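Local coordinates for paenibacillus xanthan lyase (Paenibacillus, PDB 6F2P), which cleaves the polysaccharide xanthan as a family 8 polysaccharide lyase, probably by beta-elimination, and carries several bound calcium ions, at residues G714-D719 and K746-L751. Sequence-based numbering, arbitrary orientation.
Sequences GLISKD and KVKFSL
Ile716 lays its CG1-CD1 arm across the backbone of the strand 746-750, with CG1 3.8 Å from Ser750 CB and CD1 beside Phe749 O. It gets there because 714-718, the outermost strand of an antiparallel sheet in the C-terminal beta-sandwich region, carries a classic beta bulge. Ile716 and Ser717 both face Lys748, and both backbone N-H groups converge on its carbonyl: Ile716 N lies 2.9 Å from Lys748 O, nearly along the C=O axis, while Ser717 N approaches in the carbonyl plane on a lone pair. The register moves by one residue here. Beyond it the normal pattern resumes with an almost straight bond from Lys748 N to Ser717 O (178° at the hydrogen), and Ser717 OG lies alongside Lys748 CB on their shared face and hydrogen-bonds a bound methylpentanediol, probably from the crystallisation liquor.

Leu715 leaves the strand pointing away from 746-750, but with CG anti to the backbone N (chi1 -174°) its CD1 turns back to within 3.8 Å of Val747 CG2, which shares the other face with Lys718; the Leu715 and Val747 side chains cross at about a right angle. Lys718 CB touches that same methyl. Val747 and Phe749 continue inward onto Phe733 of the facing sheet.

Asp719 closes the end of the pairing with a two-bond grip on Lys746: its N donates to Lys746 O, and its OD2 accepts from Lys746 N at 2.6 Å, from above the carboxylate plane. The Lys746 ammonium turns away to a salt bridge with Asp461. The Asp719 carboxylate thus takes the place of a backbone carbonyl, and the peptide N-H donated to OD2 would probably favour its ionised form.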
loop_
_atom_site.group_PDB
_atom_site.type_symbol
_atom_site.label_atom_id
_atom_site.label_comp_id
_atom_site.label_asym_id
_atom_site.label_seq_id
_atom_site.Cartn_x
_atom_site.Cartn_y
_atom_site.Cartn_z
ATOM N N GLY A 714 14.054 -22.857 -15.744
ATOM C CA GLY A 714 12.973 -23.395 -14.945
ATOM C C GLY A 714 12.646 -22.520 -13.759
ATOM O O GLY A 714 12.963 -21.335 -13.739
ATOM N N LEU A 715 12.021 -23.119 -12.759
ATOM C CA LEU A 715 11.563 -22.379 -11.598
ATOM C C LEU A 715 12.417 -22.671 -10.370
ATOM O O LEU A 715 12.872 -23.790 -10.168
ATOM C CB LEU A 715 10.105 -22.727 -11.312
ATOM C CG LEU A 715 9.443 -21.915 -10.208
ATOM C CD1 LEU A 715 9.455 -20.438 -10.581
ATOM C CD2 LEU A 715 8.032 -22.412 -9.947
ATOM N N ILE A 716 12.650 -21.650 -9.558
ATOM C CA ILE A 716 13.296 -21.849 -8.277
ATOM C C ILE A 716 12.266 -21.705 -7.172
ATOM O O ILE A 716 12.152 -22.574 -6.320
ATOM C CB ILE A 716 14.440 -20.868 -8.055
ATOM C CG1 ILE A 716 15.543 -21.130 -9.072
ATOM C CG2 ILE A 716 14.992 -21.023 -6.654
ATOM C CD1 ILE A 716 16.729 -20.211 -8.942
ATOM N N SER A 717 11.506 -20.616 -7.193
ATOM C CA SER A 717 10.471 -20.395 -6.181
ATOM C C SER A 717 9.439 -19.380 -6.640
ATOM O O SER A 717 9.666 -18.641 -7.596
ATOM C CB SER A 717 11.089 -19.939 -4.868
ATOM O OG SER A 717 11.915 -18.809 -5.078
ATOM N N LYS A 718 8.299 -19.346 -5.955
ATOM C CA LYS A 718 7.228 -18.436 -6.328
ATOM C C LYS A 718 6.190 -18.284 -5.222
ATOM O O LYS A 718 5.927 -19.222 -4.471
ATOM C CB LYS A 718 6.556 -18.893 -7.629
ATOM C CG LYS A 718 5.497 -19.968 -7.463
ATOM C CD LYS A 718 4.740 -20.222 -8.766
ATOM C CE LYS A 718 3.512 -21.076 -8.514
ATOM N NZ LYS A 718 2.768 -20.605 -7.293
ATOM N N ASP A 719 5.610 -17.093 -5.120
ATOM C CA ASP A 719 4.499 -16.866 -4.209
ATOM C C ASP A 719 3.262 -17.541 -4.773
ATOM O O ASP A 719 3.222 -17.884 -5.956
ATOM C CB ASP A 719 4.251 -15.368 -4.015
ATOM C CG ASP A 719 5.233 -14.732 -3.047
ATOM O OD1 ASP A 719 5.620 -15.395 -2.064
ATOM O OD2 ASP A 719 5.615 -13.563 -3.259
ATOM N N LYS A 746 6.269 -12.352 -5.510
ATOM C CA LYS A 746 7.593 -12.618 -6.071
ATOM C C LYS A 746 7.712 -13.978 -6.758
ATOM O O LYS A 746 7.074 -14.951 -6.358
ATOM C CB LYS A 746 8.678 -12.484 -4.994
ATOM C CG LYS A 746 8.964 -11.051 -4.562
ATOM C CD LYS A 746 9.861 -11.021 -3.328
ATOM C CE LYS A 746 10.211 -9.598 -2.897
ATOM N NZ LYS A 746 9.005 -8.746 -2.713
ATOM N N VAL A 747 8.542 -14.026 -7.797
ATOM C CA VAL A 747 8.871 -15.265 -8.479
ATOM C C VAL A 747 10.353 -15.236 -8.853
ATOM O O VAL A 747 10.873 -14.209 -9.276
ATOM C CB VAL A 747 7.984 -15.487 -9.731
ATOM C CG1 VAL A 747 8.179 -14.378 -10.757
ATOM C CG2 VAL A 747 8.268 -16.849 -10.365
ATOM N N LYS A 748 11.042 -16.357 -8.665
ATOM C CA LYS A 748 12.461 -16.439 -8.994
ATOM C C LYS A 748 12.722 -17.589 -9.965
ATOM O O LYS A 748 12.477 -18.763 -9.661
ATOM C CB LYS A 748 13.321 -16.572 -7.731
ATOM C CG LYS A 748 14.817 -16.704 -8.020
ATOM C CD LYS A 748 15.679 -16.204 -6.864
ATOM C CE LYS A 748 15.381 -16.946 -5.570
ATOM N NZ LYS A 748 16.345 -16.624 -4.473
ATOM N N PHE A 749 13.212 -17.232 -11.146
ATOM C CA PHE A 749 13.471 -18.195 -12.198
ATOM C C PHE A 749 14.932 -18.637 -12.199
ATOM O O PHE A 749 15.817 -17.883 -11.799
ATOM C CB PHE A 749 13.133 -17.568 -13.541
ATOM C CG PHE A 749 11.663 -17.432 -13.795
ATOM C CD1 PHE A 749 10.934 -18.495 -14.309
ATOM C CD2 PHE A 749 11.006 -16.237 -13.534
ATOM C CE1 PHE A 749 9.570 -18.370 -14.558
ATOM C CE2 PHE A 749 9.642 -16.105 -13.779
ATOM C CZ PHE A 749 8.923 -17.172 -14.291
ATOM N N SER A 750 15.184 -19.858 -12.658
ATOM C CA SER A 750 16.553 -20.320 -12.841
ATOM C C SER A 750 17.038 -19.954 -14.243
ATOM O O SER A 750 16.266 -19.977 -15.200
ATOM C CB SER A 750 16.643 -21.828 -12.619
ATOM O OG SER A 750 15.818 -22.532 -13.532
ATOM N N LEU A 751 18.314 -19.614 -14.370
ATOM C CA LEU A 751 18.862 -19.250 -15.674
ATOM C C LEU A 751 19.869 -20.274 -16.190
ATOM O O LEU A 751 20.276 -20.224 -17.349
ATOM C CB LEU A 751 19.522 -17.874 -15.611
ATOM C CG LEU A 751 18.612 -16.675 -15.352
ATOM C CD1 LEU A 751 19.413 -15.380 -15.431
ATOM C CD2 LEU A 751 17.458 -16.655 -16.337
#